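Local structure of thioesterase domain-containing protein (4RMM) at residues M5-Y17 with H77-K89. The protein is of unknown function but belongs to the hotdog-fold thioesterases and probably hydrolyses acyl-CoA thioesters. Residues are numbered along the deposited sequence; the frame is centred on the assembly and turned at random.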
loop_
_atom_site.group_PDB
_atom_site.type_symbol
_atom_site.label_atom_id
_atom_site.label_comp_id
_atom_site.label_asym_id
_atom_site.label_seq_id
_atom_site.Cartn_x
_atom_site.Cartn_y
_atom_site.Cartn_z
HETATM N N MSE A 5 9.867 0.452 -20.723
HETATM C CA MSE A 5 10.075 1.408 -19.598
HETATM C C MSE A 5 11.294 2.283 -19.873
HETATM O O MSE A 5 11.858 2.894 -18.963
HETATM C CB MSE A 5 10.276 0.644 -18.286
HETATM C CG MSE A 5 10.361 1.539 -17.062
HETATM SE SE MSE A 5 11.021 0.636 -15.496
HETATM C CE MSE A 5 9.407 0.622 -14.436
ATOM N N GLN A 6 11.701 2.338 -21.135
ATOM C CA GLN A 6 12.852 3.144 -21.523
ATOM C C GLN A 6 12.633 4.607 -21.164
ATOM O O GLN A 6 13.556 5.293 -20.729
ATOM C CB GLN A 6 13.109 3.010 -23.026
ATOM C CG GLN A 6 14.248 3.880 -23.548
ATOM C CD GLN A 6 15.531 3.706 -22.752
ATOM O OE1 GLN A 6 15.973 2.585 -22.503
ATOM N NE2 GLN A 6 16.138 4.821 -22.356
ATOM N N ARG A 7 11.408 5.084 -21.344
ATOM C CA ARG A 7 11.089 6.469 -21.030
ATOM C C ARG A 7 11.554 6.856 -19.631
ATOM O O ARG A 7 11.830 8.024 -19.371
ATOM C CB ARG A 7 9.583 6.715 -21.160
ATOM C CG ARG A 7 9.112 6.939 -22.584
ATOM C CD ARG A 7 7.608 7.157 -22.650
ATOM N NE ARG A 7 7.212 7.788 -23.908
ATOM C CZ ARG A 7 5.953 7.992 -24.289
ATOM N NH1 ARG A 7 4.948 7.611 -23.510
ATOM N NH2 ARG A 7 5.698 8.589 -25.446
ATOM N N PHE A 8 11.646 5.879 -18.733
ATOM C CA PHE A 8 12.075 6.160 -17.370
ATOM C C PHE A 8 13.468 6.770 -17.338
ATOM O O PHE A 8 13.657 7.871 -16.824
ATOM C CB PHE A 8 12.074 4.892 -16.516
ATOM C CG PHE A 8 12.454 5.140 -15.084
ATOM C CD1 PHE A 8 11.599 5.833 -14.236
ATOM C CD2 PHE A 8 13.692 4.735 -14.598
ATOM C CE1 PHE A 8 11.972 6.121 -12.925
ATOM C CE2 PHE A 8 14.072 5.020 -13.290
ATOM C CZ PHE A 8 13.211 5.714 -12.454
ATOM N N ALA A 9 14.442 6.039 -17.874
ATOM C CA ALA A 9 15.823 6.508 -17.915
ATOM C C ALA A 9 15.848 7.886 -18.562
ATOM O O ALA A 9 16.671 8.739 -18.223
ATOM C CB ALA A 9 16.678 5.537 -18.712
ATOM N N ASP A 10 14.927 8.083 -19.499
ATOM C CA ASP A 10 14.793 9.338 -20.222
ATOM C C ASP A 10 14.191 10.430 -19.339
ATOM O O ASP A 10 14.587 11.593 -19.419
ATOM C CB ASP A 10 13.920 9.117 -21.460
ATOM C CG ASP A 10 13.377 10.409 -22.030
ATOM O OD1 ASP A 10 14.180 11.310 -22.352
ATOM O OD2 ASP A 10 12.139 10.520 -22.157
ATOM N N LEU A 11 13.231 10.052 -18.499
ATOM C CA LEU A 11 12.586 11.008 -17.608
ATOM C C LEU A 11 13.407 11.281 -16.353
ATOM O O LEU A 11 13.231 12.312 -15.709
ATOM C CB LEU A 11 11.186 10.522 -17.223
ATOM C CG LEU A 11 10.048 10.985 -18.140
ATOM C CD1 LEU A 11 10.308 10.540 -19.567
ATOM C CD2 LEU A 11 8.727 10.429 -17.640
ATOM N N ARG A 12 14.300 10.363 -16.001
ATOM C CA ARG A 12 15.143 10.565 -14.829
ATOM C C ARG A 12 16.128 11.673 -15.164
ATOM O O ARG A 12 16.160 12.718 -14.515
ATOM C CB ARG A 12 15.934 9.304 -14.490
ATOM C CG ARG A 12 16.846 9.482 -13.287
ATOM C CD ARG A 12 17.993 8.498 -13.308
ATOM N NE ARG A 12 17.539 7.162 -13.672
ATOM C CZ ARG A 12 18.274 6.064 -13.552
ATOM N NH1 ARG A 12 19.508 6.136 -13.069
ATOM N NH2 ARG A 12 17.772 4.892 -13.918
ATOM N N ASP A 13 16.934 11.424 -16.192
ATOM C CA ASP A 13 17.934 12.379 -16.646
ATOM C C ASP A 13 17.321 13.756 -16.881
ATOM O O ASP A 13 17.984 14.777 -16.716
ATOM C CB ASP A 13 18.577 11.875 -17.940
ATOM C CG ASP A 13 19.622 12.828 -18.480
ATOM O OD1 ASP A 13 20.619 13.080 -17.774
ATOM O OD2 ASP A 13 19.447 13.326 -19.612
ATOM N N ARG A 14 16.049 13.773 -17.260
ATOM C CA ARG A 14 15.339 15.017 -17.531
ATOM C C ARG A 14 14.693 15.596 -16.271
ATOM O O ARG A 14 14.097 16.672 -16.311
ATOM C CB ARG A 14 14.269 14.772 -18.597
ATOM C CG ARG A 14 13.582 16.028 -19.108
ATOM C CD ARG A 14 12.556 15.690 -20.180
ATOM N NE ARG A 14 12.025 16.885 -20.831
ATOM C CZ ARG A 14 11.136 16.865 -21.819
ATOM N NH1 ARG A 14 10.673 15.707 -22.273
ATOM N NH2 ARG A 14 10.712 18.001 -22.358
ATOM N N LYS A 15 14.815 14.879 -15.159
ATOM C CA LYS A 15 14.240 15.316 -13.891
ATOM C C LYS A 15 12.767 15.686 -14.045
ATOM O O LYS A 15 12.281 16.608 -13.389
ATOM C CB LYS A 15 15.013 16.519 -13.344
ATOM C CG LYS A 15 16.516 16.331 -13.328
ATOM C CD LYS A 15 16.905 15.075 -12.581
ATOM C CE LYS A 15 18.386 14.794 -12.725
ATOM N NZ LYS A 15 18.763 13.509 -12.081
ATOM N N ALA A 16 12.063 14.965 -14.912
ATOM C CA ALA A 16 10.645 15.217 -15.156
ATOM C C ALA A 16 9.767 14.600 -14.066
ATOM O O ALA A 16 8.980 13.693 -14.334
ATOM C CB ALA A 16 10.247 14.664 -16.521
ATOM N N TYR A 17 9.900 15.107 -12.844
ATOM C CA TYR A 17 9.137 14.609 -11.702
ATOM C C TYR A 17 7.631 14.596 -11.953
ATOM O O TYR A 17 6.970 13.573 -11.790
ATOM C CB TYR A 17 9.422 15.464 -10.462
ATOM C CG TYR A 17 10.890 15.635 -10.132
ATOM C CD1 TYR A 17 11.734 14.533 -10.022
ATOM C CD2 TYR A 17 11.428 16.901 -9.900
ATOM C CE1 TYR A 17 13.075 14.684 -9.686
ATOM C CE2 TYR A 17 12.769 17.062 -9.562
ATOM C CZ TYR A 17 13.585 15.950 -9.457
ATOM O OH TYR A 17 14.909 16.099 -9.116
ATOM N N HIS A 77 12.438 5.018 -5.540
ATOM C CA HIS A 77 13.754 5.424 -5.046
ATOM C C HIS A 77 14.833 4.502 -5.595
ATOM O O HIS A 77 15.918 4.943 -5.986
ATOM C CB HIS A 77 13.780 5.354 -3.520
ATOM C CG HIS A 77 15.087 5.748 -2.912
ATOM N ND1 HIS A 77 15.434 7.065 -2.692
ATOM C CD2 HIS A 77 16.114 5.004 -2.432
ATOM C CE1 HIS A 77 16.608 7.112 -2.099
ATOM N NE2 HIS A 77 17.046 5.874 -1.928
ATOM N N LEU A 78 14.522 3.210 -5.612
ATOM C CA LEU A 78 15.452 2.191 -6.086
ATOM C C LEU A 78 15.788 2.336 -7.558
ATOM O O LEU A 78 16.958 2.295 -7.934
ATOM C CB LEU A 78 14.882 0.792 -5.845
ATOM C CG LEU A 78 15.773 -0.175 -5.065
ATOM C CD1 LEU A 78 15.131 -1.547 -5.062
ATOM C CD2 LEU A 78 17.150 -0.249 -5.691
HETATM N N MSE A 79 14.768 2.490 -8.395
HETATM C CA MSE A 79 15.021 2.614 -9.817
HETATM C C MSE A 79 15.503 3.999 -10.218
HETATM O O MSE A 79 15.956 4.208 -11.340
HETATM C CB MSE A 79 13.795 2.183 -10.637
HETATM C CG MSE A 79 12.451 2.706 -10.201
HETATM SE SE MSE A 79 11.045 1.919 -11.314
HETATM C CE MSE A 79 10.965 0.174 -10.526
ATOM N N TRP A 80 15.419 4.944 -9.289
ATOM C CA TRP A 80 15.892 6.296 -9.552
ATOM C C TRP A 80 17.382 6.294 -9.238
ATOM O O TRP A 80 18.169 6.996 -9.869
ATOM C CB TRP A 80 15.164 7.299 -8.658
ATOM C CG TRP A 80 15.564 8.718 -8.900
ATOM C CD1 TRP A 80 16.641 9.374 -8.368
ATOM C CD2 TRP A 80 14.908 9.656 -9.755
ATOM N NE1 TRP A 80 16.692 10.662 -8.840
ATOM C CE2 TRP A 80 15.634 10.864 -9.697
ATOM C CE3 TRP A 80 13.767 9.598 -10.571
ATOM C CZ2 TRP A 80 15.268 12.003 -10.420
ATOM C CZ3 TRP A 80 13.398 10.731 -11.294
ATOM C CH2 TRP A 80 14.147 11.916 -11.210
ATOM N N ASN A 81 17.757 5.473 -8.265
ATOM C CA ASN A 81 19.141 5.349 -7.845
ATOM C C ASN A 81 19.859 4.193 -8.537
ATOM O O ASN A 81 21.015 3.907 -8.225
ATOM C CB ASN A 81 19.207 5.153 -6.329
ATOM C CG ASN A 81 18.849 6.414 -5.556
ATOM O OD1 ASN A 81 17.739 6.944 -5.663
ATOM N ND2 ASN A 81 19.798 6.898 -4.767
ATOM N N ARG A 82 19.185 3.524 -9.469
ATOM C CA ARG A 82 19.804 2.402 -10.171
ATOM C C ARG A 82 19.665 2.426 -11.681
ATOM O O ARG A 82 19.074 3.338 -12.261
ATOM C CB ARG A 82 19.258 1.063 -9.662
ATOM C CG ARG A 82 19.812 0.628 -8.319
ATOM C CD ARG A 82 19.536 -0.849 -8.036
ATOM N NE ARG A 82 20.340 -1.756 -8.860
ATOM C CZ ARG A 82 20.008 -2.176 -10.079
ATOM N NH1 ARG A 82 18.875 -1.776 -10.642
ATOM N NH2 ARG A 82 20.815 -3.003 -10.736
ATOM N N GLU A 83 20.233 1.402 -12.307
ATOM C CA GLU A 83 20.192 1.246 -13.751
ATOM C C GLU A 83 18.761 0.883 -14.136
ATOM O O GLU A 83 18.213 -0.123 -13.679
ATOM C CB GLU A 83 21.186 0.159 -14.178
ATOM C CG GLU A 83 22.655 0.517 -13.895
ATOM C CD GLU A 83 22.949 0.727 -12.414
ATOM O OE1 GLU A 83 22.871 -0.256 -11.644
ATOM O OE2 GLU A 83 23.256 1.878 -12.025
ATOM N N SER A 84 18.159 1.734 -14.962
ATOM C CA SER A 84 16.782 1.563 -15.421
ATOM C C SER A 84 16.646 0.419 -16.426
ATOM O O SER A 84 16.125 0.610 -17.523
ATOM C CB SER A 84 16.291 2.876 -16.050
ATOM O OG SER A 84 14.950 2.777 -16.498
ATOM N N LEU A 85 17.115 -0.765 -16.041
ATOM C CA LEU A 85 17.052 -1.943 -16.909
ATOM C C LEU A 85 15.631 -2.484 -16.969
ATOM O O LEU A 85 15.019 -2.575 -18.035
ATOM C CB LEU A 85 17.997 -3.028 -16.381
ATOM C CG LEU A 85 18.042 -4.376 -17.107
ATOM C CD1 LEU A 85 19.436 -4.953 -16.975
ATOM C CD2 LEU A 85 17.001 -5.338 -16.542
ATOM N N GLU A 86 15.131 -2.863 -15.803
ATOM C CA GLU A 86 13.783 -3.374 -15.651
ATOM C C GLU A 86 13.445 -3.038 -14.212
ATOM O O GLU A 86 14.342 -2.776 -13.409
ATOM C CB GLU A 86 13.733 -4.892 -15.887
ATOM C CG GLU A 86 12.329 -5.491 -15.786
ATOM C CD GLU A 86 12.156 -6.752 -16.620
ATOM O OE1 GLU A 86 13.043 -7.629 -16.576
ATOM O OE2 GLU A 86 11.124 -6.870 -17.315
ATOM N N ALA A 87 12.159 -3.019 -13.892
ATOM C CA ALA A 87 11.727 -2.698 -12.542
ATOM C C ALA A 87 12.172 -3.782 -11.561
ATOM O O ALA A 87 12.021 -4.969 -11.830
ATOM C CB ALA A 87 10.212 -2.548 -12.512
ATOM N N PRO A 88 12.749 -3.387 -10.417
ATOM C CA PRO A 88 13.186 -4.397 -9.444
ATOM C C PRO A 88 11.975 -5.134 -8.889
ATOM O O PRO A 88 10.855 -4.636 -8.970
ATOM C CB PRO A 88 13.904 -3.569 -8.382
ATOM C CG PRO A 88 13.186 -2.254 -8.443
ATOM C CD PRO A 88 13.054 -2.029 -9.935
ATOM N N LYS A 89 12.197 -6.324 -8.341
ATOM C CA LYS A 89 11.107 -7.114 -7.792
ATOM C C LYS A 89 11.107 -7.080 -6.273
ATOM O O LYS A 89 12.116 -7.384 -5.621
ATOM C CB LYS A 89 11.203 -8.566 -8.276
ATOM C CG LYS A 89 11.217 -8.719 -9.796
ATOM C CD LYS A 89 11.478 -10.166 -10.197
ATOM C CE LYS A 89 11.804 -10.298 -11.682
ATOM N NZ LYS A 89 12.267 -11.682 -12.027
#
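Arg12 sets its CG over one face of the Trp80 indole, 3.9 Å from the centroid of the six-membered ring and over its centre, a CH-pi contact. The chain runs out extended and bends at chi3 (-44°), which carries the guanidinium past the indole to the loop that follows the helix. There NH2 gives a weak hydrogen bond to the carbonyl of Arg82 (NH2 to O 2.6 Å, 128° at the hydrogen), at the guanidinium edge, while Met79 O and Trp80 O lie over one face. NE is buried without a partner. One turn earlier, Phe8 points toward the end of helix 67-80 and Ser84. The selenium of selenomethionine Met79 sits over the face of the Phe8 ring, 4.6 Å from the centroid, a Met-aromatic contact, and Met5 CE extends the apolar row, 3.8 Å from both Met79 SE and Ala87 CB. Ser84 lies at the Phe8 edge, its CB 3.8 Å from Ala9 CB. At the far end Tyr17 meets Trp80 CH2 obliquely, its ring tilted 32° from the indole. Ile20 touches both Phe8 and Trp80. Helix 6-13 thus packs on the C-terminal end of helix 67-80, the long central helix of the hotdog fold, and the loop leading to strand 89-97.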